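Local coordinates for protein trehalose-6-phosphate phosphatase (Candida albicans, PDB 5DXF) that belongs to glycosyltransferase family 20 of the GT-B clan, whose members pair two Rossmann-like lobes, at residues E185-K190 with Y206-L211; H267-C272 with C278-D283; H308-S313 with L421-D426; P361-T366 with T484-L489. All blocks are in the same frame, centred on the assembly; numbering follows the deposited sequence.

Contact 1 of 4, residues E185-K190 with Y206-L211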
loop_
_atom_site.group_PDB
_atom_site.type_symbol
_atom_site.label_atom_id
_atom_site.label_comp_id
_atom_site.label_asym_id
_atom_site.label_seq_id
_atom_site.Cartn_x
_atom_site.Cartn_y
_atom_site.Cartn_z
ATOM N N GLU A 185 9.705 -2.938 21.442
ATOM C CA GLU A 185 10.413 -3.750 22.433
ATOM C C GLU A 185 9.962 -5.200 22.406
ATOM O O GLU A 185 10.776 -6.120 22.519
ATOM C CB GLU A 185 10.210 -3.175 23.838
ATOM C CG GLU A 185 11.288 -2.200 24.270
ATOM C CD GLU A 185 11.016 -1.620 25.640
ATOM O OE1 GLU A 185 9.982 -1.985 26.238
ATOM O OE2 GLU A 185 11.830 -0.801 26.118
ATOM N N ALA A 186 8.656 -5.392 22.267
ATOM C CA ALA A 186 8.091 -6.726 22.179
ATOM C C ALA A 186 8.534 -7.391 20.883
ATOM O O ALA A 186 8.882 -8.580 20.886
ATOM C CB ALA A 186 6.579 -6.674 22.276
ATOM N N TYR A 187 8.549 -6.629 19.785
ATOM C CA TYR A 187 9.037 -7.196 18.524
ATOM C C TYR A 187 10.479 -7.702 18.687
ATOM O O TYR A 187 10.745 -8.886 18.444
ATOM C CB TYR A 187 8.919 -6.188 17.371
ATOM C CG TYR A 187 7.597 -6.314 16.635
ATOM C CD1 TYR A 187 7.543 -6.390 15.251
ATOM C CD2 TYR A 187 6.404 -6.398 17.339
ATOM C CE1 TYR A 187 6.333 -6.520 14.594
ATOM C CE2 TYR A 187 5.195 -6.530 16.692
ATOM C CZ TYR A 187 5.160 -6.589 15.322
ATOM O OH TYR A 187 3.943 -6.718 14.689
ATOM N N LEU A 188 11.386 -6.831 19.137
ATOM C CA LEU A 188 12.775 -7.231 19.424
ATOM C C LEU A 188 12.859 -8.476 20.309
ATOM O O LEU A 188 13.589 -9.420 19.997
ATOM C CB LEU A 188 13.552 -6.093 20.098
ATOM C CG LEU A 188 14.885 -6.479 20.768
ATOM C CD1 LEU A 188 15.873 -7.101 19.779
ATOM C CD2 LEU A 188 15.527 -5.293 21.477
ATOM N N ASN A 189 12.123 -8.442 21.418
ATOM C CA ASN A 189 12.010 -9.554 22.361
ATOM C C ASN A 189 11.737 -10.890 21.680
ATOM O O ASN A 189 12.492 -11.853 21.848
ATOM C CB ASN A 189 10.905 -9.250 23.380
ATOM C CG ASN A 189 10.567 -10.442 24.265
ATOM O OD1 ASN A 189 9.792 -11.320 23.879
ATOM N ND2 ASN A 189 11.136 -10.467 25.467
ATOM N N LYS A 190 10.660 -10.947 20.907
ATOM C CA LYS A 190 10.328 -12.166 20.175
ATOM C C LYS A 190 11.407 -12.577 19.159
ATOM O O LYS A 190 11.806 -13.756 19.110
ATOM C CB LYS A 190 8.984 -11.993 19.464
ATOM C CG LYS A 190 7.847 -11.560 20.379
ATOM C CD LYS A 190 7.422 -12.672 21.328
ATOM C CE LYS A 190 6.204 -12.263 22.149
ATOM N NZ LYS A 190 5.784 -13.336 23.097
ATOM N N TYR A 206 6.345 1.870 9.156
ATOM C CA TYR A 206 6.440 2.867 10.213
ATOM C C TYR A 206 6.253 2.379 11.645
ATOM O O TYR A 206 6.678 3.038 12.580
ATOM C CB TYR A 206 5.540 4.061 9.909
ATOM C CG TYR A 206 4.127 3.696 9.571
ATOM C CD1 TYR A 206 3.803 3.175 8.339
ATOM C CD2 TYR A 206 3.115 3.881 10.488
ATOM C CE1 TYR A 206 2.502 2.844 8.030
ATOM C CE2 TYR A 206 1.817 3.555 10.192
ATOM C CZ TYR A 206 1.515 3.040 8.961
ATOM O OH TYR A 206 0.219 2.715 8.674
ATOM N N TYR A 207 5.578 1.256 11.822
ATOM C CA TYR A 207 5.366 0.727 13.165
ATOM C C TYR A 207 6.673 0.229 13.772
ATOM O O TYR A 207 6.798 0.097 14.989
ATOM C CB TYR A 207 4.339 -0.408 13.142
ATOM C CG TYR A 207 2.893 0.034 13.065
ATOM C CD1 TYR A 207 2.060 -0.064 14.171
ATOM C CD2 TYR A 207 2.362 0.540 11.887
ATOM C CE1 TYR A 207 0.734 0.330 14.105
ATOM C CE2 TYR A 207 1.039 0.934 11.812
ATOM C CZ TYR A 207 0.231 0.831 12.923
ATOM O OH TYR A 207 -1.084 1.227 12.848
ATOM N N LEU A 208 7.648 -0.040 12.912
ATOM C CA LEU A 208 8.880 -0.696 13.331
ATOM C C LEU A 208 10.128 0.117 12.998
ATOM O O LEU A 208 11.192 -0.442 12.728
ATOM C CB LEU A 208 8.959 -2.076 12.681
ATOM C CG LEU A 208 7.745 -2.949 13.005
ATOM C CD1 LEU A 208 7.851 -4.312 12.344
ATOM C CD2 LEU A 208 7.588 -3.075 14.513
ATOM N N LEU A 209 9.986 1.432 13.000
ATOM C CA LEU A 209 11.073 2.354 12.709
ATOM C C LEU A 209 12.197 2.287 13.723
ATOM O O LEU A 209 13.356 2.485 13.392
ATOM C CB LEU A 209 10.549 3.776 12.617
ATOM C CG LEU A 209 9.712 4.086 11.386
ATOM C CD1 LEU A 209 9.322 5.544 11.389
ATOM C CD2 LEU A 209 10.440 3.719 10.114
ATOM N N LEU A 210 11.828 2.079 14.976
ATOM C CA LEU A 210 12.776 1.957 16.066
ATOM C C LEU A 210 13.698 0.756 15.918
ATOM O O LEU A 210 14.872 0.817 16.273
ATOM C CB LEU A 210 12.032 1.871 17.394
ATOM C CG LEU A 210 11.425 3.181 17.892
ATOM C CD1 LEU A 210 10.917 3.057 19.319
ATOM C CD2 LEU A 210 12.437 4.305 17.772
ATOM N N LEU A 211 13.153 -0.335 15.404
ATOM C CA LEU A 211 13.711 -1.667 15.559
ATOM C C LEU A 211 15.110 -1.933 15.011
ATOM O O LEU A 211 15.924 -2.503 15.708
ATOM C CB LEU A 211 12.745 -2.648 14.910
ATOM C CG LEU A 211 12.721 -4.102 15.341
ATOM C CD1 LEU A 211 12.104 -4.232 16.725
ATOM C CD2 LEU A 211 11.928 -4.897 14.322
#

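Contact 2 of 4, residues H267-C272 with C278-D283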
loop_
_atom_site.group_PDB
_atom_site.type_symbol
_atom_site.label_atom_id
_atom_site.label_comp_id
_atom_site.label_asym_id
_atom_site.label_seq_id
_atom_site.Cartn_x
_atom_site.Cartn_y
_atom_site.Cartn_z
ATOM N N HIS A 267 14.568 12.451 0.385
ATOM C CA HIS A 267 14.075 13.064 1.615
ATOM C C HIS A 267 14.661 12.406 2.859
ATOM O O HIS A 267 14.998 13.088 3.827
ATOM C CB HIS A 267 12.550 13.007 1.667
ATOM C CG HIS A 267 11.883 13.895 0.665
ATOM N ND1 HIS A 267 10.575 13.722 0.270
ATOM C CD2 HIS A 267 12.348 14.966 -0.021
ATOM C CE1 HIS A 267 10.263 14.647 -0.621
ATOM N NE2 HIS A 267 11.318 15.415 -0.813
ATOM N N PHE A 268 14.776 11.082 2.830
ATOM C CA PHE A 268 15.352 10.359 3.956
ATOM C C PHE A 268 16.817 10.723 4.130
ATOM O O PHE A 268 17.276 10.953 5.250
ATOM C CB PHE A 268 15.205 8.851 3.769
ATOM C CG PHE A 268 15.850 8.044 4.858
ATOM C CD1 PHE A 268 15.209 7.857 6.068
ATOM C CD2 PHE A 268 17.098 7.472 4.670
ATOM C CE1 PHE A 268 15.797 7.117 7.072
ATOM C CE2 PHE A 268 17.692 6.731 5.669
ATOM C CZ PHE A 268 17.039 6.553 6.872
ATOM N N ILE A 269 17.544 10.768 3.017
ATOM C CA ILE A 269 18.951 11.160 3.036
ATOM C C ILE A 269 19.130 12.562 3.617
ATOM O O ILE A 269 19.945 12.770 4.532
ATOM C CB ILE A 269 19.557 11.095 1.620
ATOM C CG1 ILE A 269 19.699 9.634 1.188
ATOM C CG2 ILE A 269 20.895 11.810 1.574
ATOM C CD1 ILE A 269 20.048 9.453 -0.255
ATOM N N SER A 270 18.297 13.486 3.160
ATOM C CA SER A 270 18.327 14.858 3.630
ATOM C C SER A 270 18.029 14.945 5.106
ATOM O O SER A 270 18.664 15.682 5.828
ATOM C CB SER A 270 17.302 15.682 2.877
ATOM O OG SER A 270 17.853 16.917 2.488
ATOM N N CYS A 271 17.054 14.179 5.549
ATOM C CA CYS A 271 16.735 14.062 6.971
ATOM C C CYS A 271 17.921 13.569 7.789
ATOM O O CYS A 271 18.231 14.132 8.839
ATOM C CB CYS A 271 15.549 13.121 7.182
ATOM S SG CYS A 271 13.924 13.858 6.925
ATOM N N CYS A 272 18.573 12.515 7.310
ATOM C CA CYS A 272 19.728 11.953 8.001
ATOM C C CYS A 272 20.865 12.963 8.109
ATOM O O CYS A 272 21.563 13.007 9.121
ATOM C CB CYS A 272 20.215 10.685 7.296
ATOM S SG CYS A 272 19.223 9.215 7.634
ATOM N N CYS A 278 25.086 12.680 10.700
ATOM C CA CYS A 278 25.535 11.669 9.737
ATOM C C CYS A 278 25.858 12.233 8.355
ATOM O O CYS A 278 25.129 13.071 7.827
ATOM C CB CYS A 278 24.471 10.582 9.605
ATOM S SG CYS A 278 23.694 10.138 11.170
ATOM N N GLU A 279 26.958 11.761 7.776
ATOM C CA GLU A 279 27.423 12.257 6.485
ATOM C C GLU A 279 26.884 11.414 5.332
ATOM O O GLU A 279 26.946 10.182 5.369
ATOM C CB GLU A 279 28.950 12.288 6.453
ATOM C CG GLU A 279 29.508 13.265 5.450
ATOM C CD GLU A 279 30.995 13.472 5.605
ATOM O OE1 GLU A 279 31.641 12.694 6.340
ATOM O OE2 GLU A 279 31.512 14.424 4.993
ATOM N N VAL A 280 26.371 12.088 4.305
ATOM C CA VAL A 280 25.573 11.433 3.270
ATOM C C VAL A 280 26.030 11.711 1.835
ATOM O O VAL A 280 26.694 12.717 1.565
ATOM C CB VAL A 280 24.090 11.866 3.379
ATOM C CG1 VAL A 280 23.591 11.700 4.805
ATOM C CG2 VAL A 280 23.924 13.313 2.931
ATOM N N ASN A 281 25.685 10.796 0.928
ATOM C CA ASN A 281 25.716 11.058 -0.513
ATOM C C ASN A 281 24.469 10.430 -1.147
ATOM O O ASN A 281 23.622 9.895 -0.430
ATOM C CB ASN A 281 27.014 10.538 -1.155
ATOM C CG ASN A 281 26.942 9.072 -1.564
ATOM O OD1 ASN A 281 26.268 8.267 -0.930
ATOM N ND2 ASN A 281 27.653 8.722 -2.632
ATOM N N ARG A 282 24.358 10.475 -2.473
ATOM C CA ARG A 282 23.102 10.135 -3.156
ATOM C C ARG A 282 22.559 8.716 -2.909
ATOM O O ARG A 282 21.353 8.498 -3.017
ATOM C CB ARG A 282 23.255 10.347 -4.668
ATOM C CG ARG A 282 24.192 9.369 -5.354
ATOM C CD ARG A 282 24.268 9.618 -6.857
ATOM N NE ARG A 282 23.078 9.159 -7.572
ATOM C CZ ARG A 282 23.018 8.997 -8.890
ATOM N NH1 ARG A 282 24.083 9.250 -9.639
ATOM N NH2 ARG A 282 21.898 8.575 -9.463
ATOM N N ASP A 283 23.426 7.757 -2.590
ATOM C CA ASP A 283 22.971 6.385 -2.350
ATOM C C ASP A 283 23.360 5.879 -0.965
ATOM O O ASP A 283 22.883 4.834 -0.519
ATOM C CB ASP A 283 23.531 5.426 -3.408
ATOM C CG ASP A 283 23.012 5.715 -4.802
ATOM O OD1 ASP A 283 21.821 6.064 -4.943
ATOM O OD2 ASP A 283 23.803 5.586 -5.760
#

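Contact 3 of 4, residues H308-S313 with L421-D426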
loop_
_atom_site.group_PDB
_atom_site.type_symbol
_atom_site.label_atom_id
_atom_site.label_comp_id
_atom_site.label_asym_id
_atom_site.label_seq_id
_atom_site.Cartn_x
_atom_site.Cartn_y
_atom_site.Cartn_z
ATOM N N HIS A 308 -4.438 -15.151 -13.104
ATOM C CA HIS A 308 -5.145 -16.408 -13.073
ATOM C C HIS A 308 -6.556 -16.295 -12.504
ATOM O O HIS A 308 -7.515 -16.781 -13.100
ATOM C CB HIS A 308 -4.345 -17.386 -12.216
ATOM C CG HIS A 308 -5.069 -18.655 -11.910
ATOM N ND1 HIS A 308 -5.498 -18.977 -10.643
ATOM C CD2 HIS A 308 -5.446 -19.679 -12.707
ATOM C CE1 HIS A 308 -6.107 -20.146 -10.673
ATOM N NE2 HIS A 308 -6.090 -20.592 -11.914
ATOM N N ASP A 309 -6.680 -15.616 -11.371
ATOM C CA ASP A 309 -7.959 -15.403 -10.719
ATOM C C ASP A 309 -8.863 -14.547 -11.566
ATOM O O ASP A 309 -10.046 -14.772 -11.648
ATOM C CB ASP A 309 -7.761 -14.796 -9.341
ATOM C CG ASP A 309 -6.976 -15.689 -8.427
ATOM O OD1 ASP A 309 -6.445 -16.699 -8.894
ATOM O OD2 ASP A 309 -6.881 -15.387 -7.231
ATOM N N ALA A 310 -8.288 -13.553 -12.205
ATOM C CA ALA A 310 -9.062 -12.676 -13.045
ATOM C C ALA A 310 -9.684 -13.448 -14.185
ATOM O O ALA A 310 -10.807 -13.195 -14.577
ATOM C CB ALA A 310 -8.179 -11.575 -13.591
ATOM N N PHE A 311 -8.936 -14.381 -14.744
ATOM C CA PHE A 311 -9.393 -15.008 -15.983
ATOM C C PHE A 311 -9.701 -16.508 -15.900
ATOM O O PHE A 311 -10.049 -17.120 -16.908
ATOM C CB PHE A 311 -8.360 -14.757 -17.084
ATOM C CG PHE A 311 -8.112 -13.298 -17.348
ATOM C CD1 PHE A 311 -9.086 -12.517 -17.948
ATOM C CD2 PHE A 311 -6.913 -12.707 -16.989
ATOM C CE1 PHE A 311 -8.867 -11.174 -18.189
ATOM C CE2 PHE A 311 -6.686 -11.363 -17.230
ATOM C CZ PHE A 311 -7.665 -10.596 -17.831
ATOM N N SER A 312 -9.596 -17.103 -14.716
ATOM C CA SER A 312 -9.908 -18.528 -14.582
ATOM C C SER A 312 -11.411 -18.785 -14.596
ATOM O O SER A 312 -12.195 -17.994 -14.066
ATOM C CB SER A 312 -9.303 -19.108 -13.303
ATOM O OG SER A 312 -9.607 -20.487 -13.180
ATOM N N SER A 313 -11.802 -19.900 -15.204
ATOM C CA SER A 313 -13.204 -20.287 -15.294
ATOM C C SER A 313 -13.703 -20.832 -13.963
ATOM O O SER A 313 -14.848 -20.606 -13.575
ATOM C CB SER A 313 -13.392 -21.327 -16.402
ATOM O OG SER A 313 -12.390 -22.325 -16.328
ATOM N N LEU A 421 -15.182 -6.444 -11.197
ATOM C CA LEU A 421 -15.275 -4.986 -11.289
ATOM C C LEU A 421 -14.141 -4.363 -12.109
ATOM O O LEU A 421 -14.385 -3.509 -12.966
ATOM C CB LEU A 421 -15.311 -4.371 -9.882
ATOM C CG LEU A 421 -16.637 -4.479 -9.116
ATOM C CD1 LEU A 421 -16.451 -4.132 -7.646
ATOM C CD2 LEU A 421 -17.693 -3.587 -9.750
ATOM N N LEU A 422 -12.909 -4.793 -11.859
ATOM C CA LEU A 422 -11.776 -4.278 -12.622
ATOM C C LEU A 422 -11.862 -4.667 -14.097
ATOM O O LEU A 422 -11.585 -3.846 -14.972
ATOM C CB LEU A 422 -10.455 -4.769 -12.029
ATOM C CG LEU A 422 -10.104 -4.212 -10.648
ATOM C CD1 LEU A 422 -8.733 -4.697 -10.203
ATOM C CD2 LEU A 422 -10.167 -2.690 -10.642
ATOM N N ARG A 423 -12.255 -5.906 -14.377
ATOM C CA ARG A 423 -12.357 -6.372 -15.758
ATOM C C ARG A 423 -13.468 -5.674 -16.554
ATOM O O ARG A 423 -13.263 -5.320 -17.714
ATOM C CB ARG A 423 -12.563 -7.890 -15.796
ATOM C CG ARG A 423 -11.270 -8.696 -15.777
ATOM C CD ARG A 423 -11.537 -10.179 -15.981
ATOM N NE ARG A 423 -12.183 -10.440 -17.263
ATOM C CZ ARG A 423 -12.745 -11.596 -17.601
ATOM N NH1 ARG A 423 -12.747 -12.612 -16.747
ATOM N NH2 ARG A 423 -13.310 -11.735 -18.792
ATOM N N VAL A 424 -14.634 -5.465 -15.944
ATOM C CA VAL A 424 -15.745 -4.830 -16.657
ATOM C C VAL A 424 -15.491 -3.333 -16.846
ATOM O O VAL A 424 -16.147 -2.676 -17.654
ATOM C CB VAL A 424 -17.099 -5.020 -15.916
ATOM C CG1 VAL A 424 -18.283 -4.657 -16.820
ATOM C CG2 VAL A 424 -17.250 -6.451 -15.414
ATOM N N ALA A 425 -14.527 -2.796 -16.105
ATOM C CA ALA A 425 -14.255 -1.361 -16.133
ATOM C C ALA A 425 -13.866 -0.847 -17.519
ATOM O O ALA A 425 -13.028 -1.439 -18.204
ATOM C CB ALA A 425 -13.168 -1.024 -15.137
ATOM N N ASP A 426 -14.494 0.242 -17.938
ATOM C CA ASP A 426 -14.105 0.935 -19.142
ATOM C C ASP A 426 -13.078 2.015 -18.816
ATOM O O ASP A 426 -12.444 2.570 -19.695
ATOM C CB ASP A 426 -15.329 1.544 -19.822
ATOM C CG ASP A 426 -16.355 0.497 -20.234
ATOM O OD1 ASP A 426 -16.088 -0.283 -21.174
ATOM O OD2 ASP A 426 -17.436 0.460 -19.619
#

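Contact 4 of 4, residues P361-T366 with T484-L489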
loop_
_atom_site.group_PDB
_atom_site.type_symbol
_atom_site.label_atom_id
_atom_site.label_comp_id
_atom_site.label_asym_id
_atom_site.label_seq_id
_atom_site.Cartn_x
_atom_site.Cartn_y
_atom_site.Cartn_z
ATOM N N PRO A 361 -22.471 17.137 -21.776
ATOM C CA PRO A 361 -23.854 16.647 -21.791
ATOM C C PRO A 361 -23.972 15.305 -22.505
ATOM O O PRO A 361 -24.919 14.556 -22.271
ATOM C CB PRO A 361 -24.610 17.736 -22.561
ATOM C CG PRO A 361 -23.739 18.943 -22.486
ATOM C CD PRO A 361 -22.338 18.425 -22.477
ATOM N N GLU A 362 -23.010 15.021 -23.375
ATOM C CA GLU A 362 -22.974 13.779 -24.138
ATOM C C GLU A 362 -22.812 12.553 -23.246
ATOM O O GLU A 362 -23.310 11.472 -23.563
ATOM C CB GLU A 362 -21.833 13.832 -25.154
ATOM C CG GLU A 362 -20.559 14.431 -24.579
ATOM C CD GLU A 362 -19.395 14.386 -25.545
ATOM O OE1 GLU A 362 -19.375 13.491 -26.416
ATOM O OE2 GLU A 362 -18.498 15.249 -25.433
ATOM N N TRP A 363 -22.115 12.727 -22.129
ATOM C CA TRP A 363 -21.794 11.611 -21.248
ATOM C C TRP A 363 -22.749 11.495 -20.064
ATOM O O TRP A 363 -22.668 10.545 -19.286
ATOM C CB TRP A 363 -20.355 11.735 -20.751
ATOM C CG TRP A 363 -19.340 11.504 -21.827
ATOM C CD1 TRP A 363 -18.593 12.449 -22.465
ATOM C CD2 TRP A 363 -18.971 10.244 -22.400
ATOM N NE1 TRP A 363 -17.775 11.855 -23.395
ATOM C CE2 TRP A 363 -17.989 10.503 -23.376
ATOM C CE3 TRP A 363 -19.374 8.924 -22.185
ATOM C CZ2 TRP A 363 -17.403 9.490 -24.131
ATOM C CZ3 TRP A 363 -18.791 7.920 -22.933
ATOM C CH2 TRP A 363 -17.817 8.208 -23.896
ATOM N N ARG A 364 -23.651 12.460 -19.926
ATOM C CA ARG A 364 -24.719 12.347 -18.944
ATOM C C ARG A 364 -25.603 11.163 -19.330
ATOM O O ARG A 364 -25.699 10.822 -20.510
ATOM C CB ARG A 364 -25.527 13.645 -18.863
ATOM C CG ARG A 364 -24.689 14.849 -18.456
ATOM C CD ARG A 364 -25.447 16.160 -18.588
ATOM N NE ARG A 364 -24.545 17.302 -18.461
ATOM C CZ ARG A 364 -24.906 18.569 -18.642
ATOM N NH1 ARG A 364 -26.157 18.869 -18.961
ATOM N NH2 ARG A 364 -24.011 19.539 -18.506
ATOM N N GLU A 365 -26.208 10.530 -18.324
ATOM C CA GLU A 365 -27.032 9.323 -18.473
ATOM C C GLU A 365 -26.239 8.063 -18.837
ATOM O O GLU A 365 -26.752 6.953 -18.710
ATOM C CB GLU A 365 -28.134 9.528 -19.520
ATOM C CG GLU A 365 -29.168 10.578 -19.171
ATOM C CD GLU A 365 -30.214 10.731 -20.260
ATOM O OE1 GLU A 365 -29.837 11.051 -21.406
ATOM O OE2 GLU A 365 -31.411 10.520 -19.971
ATOM N N THR A 366 -24.996 8.224 -19.283
ATOM C CA THR A 366 -24.246 7.090 -19.818
ATOM C C THR A 366 -22.991 6.715 -19.029
ATOM O O THR A 366 -22.412 5.655 -19.261
ATOM C CB THR A 366 -23.829 7.349 -21.279
ATOM O OG1 THR A 366 -23.287 8.670 -21.397
ATOM C CG2 THR A 366 -25.027 7.218 -22.205
ATOM N N THR A 484 -9.418 15.111 -19.199
ATOM C CA THR A 484 -8.677 13.864 -19.350
ATOM C C THR A 484 -9.611 12.664 -19.440
ATOM O O THR A 484 -9.387 11.761 -20.241
ATOM C CB THR A 484 -7.698 13.645 -18.185
ATOM O OG1 THR A 484 -6.883 14.811 -18.013
ATOM C CG2 THR A 484 -6.807 12.447 -18.459
ATOM N N ILE A 485 -10.649 12.655 -18.611
ATOM C CA ILE A 485 -11.637 11.581 -18.632
ATOM C C ILE A 485 -12.338 11.533 -19.988
ATOM O O ILE A 485 -12.484 10.459 -20.586
ATOM C CB ILE A 485 -12.673 11.753 -17.500
ATOM C CG1 ILE A 485 -12.039 11.434 -16.143
ATOM C CG2 ILE A 485 -13.878 10.860 -17.731
ATOM C CD1 ILE A 485 -12.870 11.888 -14.964
ATOM N N ASN A 486 -12.754 12.699 -20.477
ATOM C CA ASN A 486 -13.349 12.774 -21.810
ATOM C C ASN A 486 -12.397 12.248 -22.886
ATOM O O ASN A 486 -12.809 11.497 -23.773
ATOM C CB ASN A 486 -13.770 14.208 -22.140
ATOM C CG ASN A 486 -14.394 14.329 -23.521
ATOM O OD1 ASN A 486 -15.545 13.942 -23.730
ATOM N ND2 ASN A 486 -13.636 14.867 -24.470
ATOM N N ASP A 487 -11.128 12.638 -22.798
ATOM C CA ASP A 487 -10.117 12.199 -23.759
ATOM C C ASP A 487 -9.910 10.687 -23.737
ATOM O O ASP A 487 -9.776 10.058 -24.786
ATOM C CB ASP A 487 -8.784 12.894 -23.489
ATOM C CG ASP A 487 -8.763 14.327 -23.975
ATOM O OD1 ASP A 487 -9.828 14.844 -24.373
ATOM O OD2 ASP A 487 -7.675 14.942 -23.952
ATOM N N ALA A 488 -9.878 10.115 -22.538
ATOM C CA ALA A 488 -9.622 8.692 -22.365
ATOM C C ALA A 488 -10.808 7.857 -22.826
ATOM O O ALA A 488 -10.631 6.772 -23.380
ATOM C CB ALA A 488 -9.296 8.386 -20.914
ATOM N N LEU A 489 -12.015 8.364 -22.596
ATOM C CA LEU A 489 -13.211 7.665 -23.048
ATOM C C LEU A 489 -13.320 7.665 -24.571
ATOM O O LEU A 489 -13.925 6.767 -25.158
ATOM C CB LEU A 489 -14.466 8.289 -22.437
ATOM C CG LEU A 489 -14.678 8.064 -20.940
ATOM C CD1 LEU A 489 -16.045 8.576 -20.518
ATOM C CD2 LEU A 489 -14.518 6.593 -20.591
#

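Contact 1 of 4, residues E185-K190 with Y206-L211
Leu208 meets Tyr187 with both of its methyl groups, which approach the phenol ring obliquely along its CD1-CE1 bond: CD2 lies 3.4 Å from Tyr187 CD1, and CD1 lies 3.5 Å from Tyr187 CE1. The leucine side chain stands roughly perpendicular to that of the tyrosine. Leu208 gets there with CG opposite its own carbonyl carbon (chi1 -57°). The ring is held at its far end by a hydrogen bond from Tyr187 OH to the carbonyl oxygen of Met37, and it stacks on Phe183, a residue that Leu208 also touches. The contact joins helix 173-194 to the chain that follows the next strand in a Rossmann-like α/β unit: the helix leads into parallel strand 200-204, and the segment leaving that strand folds back against the helix. Three residues on, Leu211 takes over. Its chain swings CG away from the backbone N (chi1 -156°), so that one methyl, CD1, covers the helix backbone; it sits 3.8 Å from Tyr187 CB and 3.6 Å from Leu188 N. The same methyl reaches Leu188 CB at 4.1 Å. A weak backbone bond from Leu211 N to Leu208 O (3.3 Å) links the two leucines.

Contact 2 of 4, residues H267-C272 with C278-D283
Apolar contact carries most of the join between Ile269 and Val280. Ile269 touches through its CG2 branch, 3.6 Å from Val280 CG2, and the two side chains approach at a slant. The other branch of Val280 turns to the helix backbone and on to the next turn: CG1 is 3.8 Å from Ile269 O, and the distance from Val280 CG1 to Cys272 CB is 4.3 Å. The far end of Ile269 has a different kind of neighbour. With CG1 opposite the carbonyl carbon (chi1 -71°) and an extended chi2, its CD1 methyl reaches past the valine to backbone oxygens, coming within 3.6 Å of Asn281 O and also touching Arg282 O.

The cysteines at the other end meet by van der Waals contact, Cys278 CB lying 3.8 Å from Cys272 O. Their sulfurs, Cys272 SG and Cys278 SG, are 5.8 Å apart, which excludes a disulfide.

Among polar bonds, Asn281 OD1 accepts the backbone N-H of Ser284 and, weakly, that of Asp283 (N to OD1 3.3 Å); Asp283 OD1 takes a weak bond from Gln265 NE2 of helix 262-274.

Strands 279-280 and 284-287 form a β-hairpin ending the nine-stranded sheet of the first Rossmann-like lobe, and helix 262-274 packs against it. Val285 touches Ile269, Cys272 and Val280 together, while Leu248 of helix 244-251 packs on Cys272.

Contact 3 of 4, residues H308-S313 with L421-D426
Ala310 offers its backbone oxygen to Arg423, which crosses from helix 415-424 to the last turn of helix 303-311, among the helices around the parallel sheets of the GT-B-type fold. The bond from Arg423 NH1 to Ala310 O measures 3.0 Å, with an N-H...O angle of 145°. The oxygen lies at the edge of the guanidinium group, somewhat tilted from its plane. A bend at chi3 (60°) in an otherwise extended arginine chain helps to turn the group toward this carbonyl. The arginine's aliphatic part follows the same residue, CD standing 4.4 Å from Ala310 CB.

Phe311 comes next, and its ring flanks the guanidinium. Phe311 CD1 stands over one face of that group, 3.8 Å from Arg423 CZ, and Phe311 CE1 is 3.5 Å from Arg423 NE. Because the ring and guanidinium planes are 43° apart, this is an inclined approach and not a parallel stack. Elsewhere the phenyl ring meets Tyr450 edge-to-face. The chain leaves helical geometry at Ser312, just beyond.

Arg423 has a second polar partner, since its NH2 forms a salt bridge with Glu318 of helix 317-327. Two different nitrogens are therefore engaged, which should fix the rotation of the guanidinium. At the C-terminal end of helix 303-311 the helix dipole probably adds negative potential, so a cationic donor is likely to be favourable; Glu318 would further stabilise the positive charge.

Contact 4 of 4, residues P361-T366 with T484-L489
Trp363 faces helix 478-489 with two different parts of its indole: a ring face toward Leu489 and its N-H toward Asn486. Leu489 CD1 lies 3.6 Å from the centroid of the six-membered ring and 6° off the ring normal, a CH-pi contact made almost straight over the face. Leu489 CB covers the rim of the same ring, 3.6 Å from Trp363 CZ2, and the leucine and the indole run antiparallel alongside one another.

Asn486, one helical turn earlier, is set very differently. Its amide plane lies nearly perpendicular to the indole plane, and OD1 accepts the hydrogen of Trp363 NE1 at 3.1 Å. The bond is bent, with an N-H...O angle of 136°, and OD1 is moderately tilted out of the ring plane. Having CG opposite the backbone N (chi1 -180°) brings the amide round to the indole. Together the bond and the ring contact should limit the indole's rotation. At the margin Glu362 OE2 merely lies near Asn486 OD1, 3.7 Å away.

Phe356 of helix 346-359 also meets the indole and touches both Asn486 and Leu489. Helix 478-489 in turn lies on parallel strands 455-458 and 471-473, while the tryptophan's loop leads into strand 367-374. Helices and loops flanking parallel strands in this way are characteristic of Rossmann-like α/β lobes, here the one that follows the first in the chain, consistent with a GT-B fold.

How the contacts relate
From the N terminus, contact 1 closes first, over a 15-residue connection containing strand 200-204. Contact 2 follows in series, spanning just five residues. Both belong to the half of the molecule built on the nine-stranded sheet: contact 1 near its parallel strands, contact 2 at its antiparallel end, with centres about 23 Å apart. The remaining two are far longer in range, bridging 107 and 117 residues, and they cross, since 361-366 falls between the segments of contact 3 and 421-426 between those of contact 4. Their nearest atoms are about 5 Å apart. They tie helices and loops around the two three-stranded parallel sheets, and contact 3 lies across the chain's centre from contacts 1 and 2.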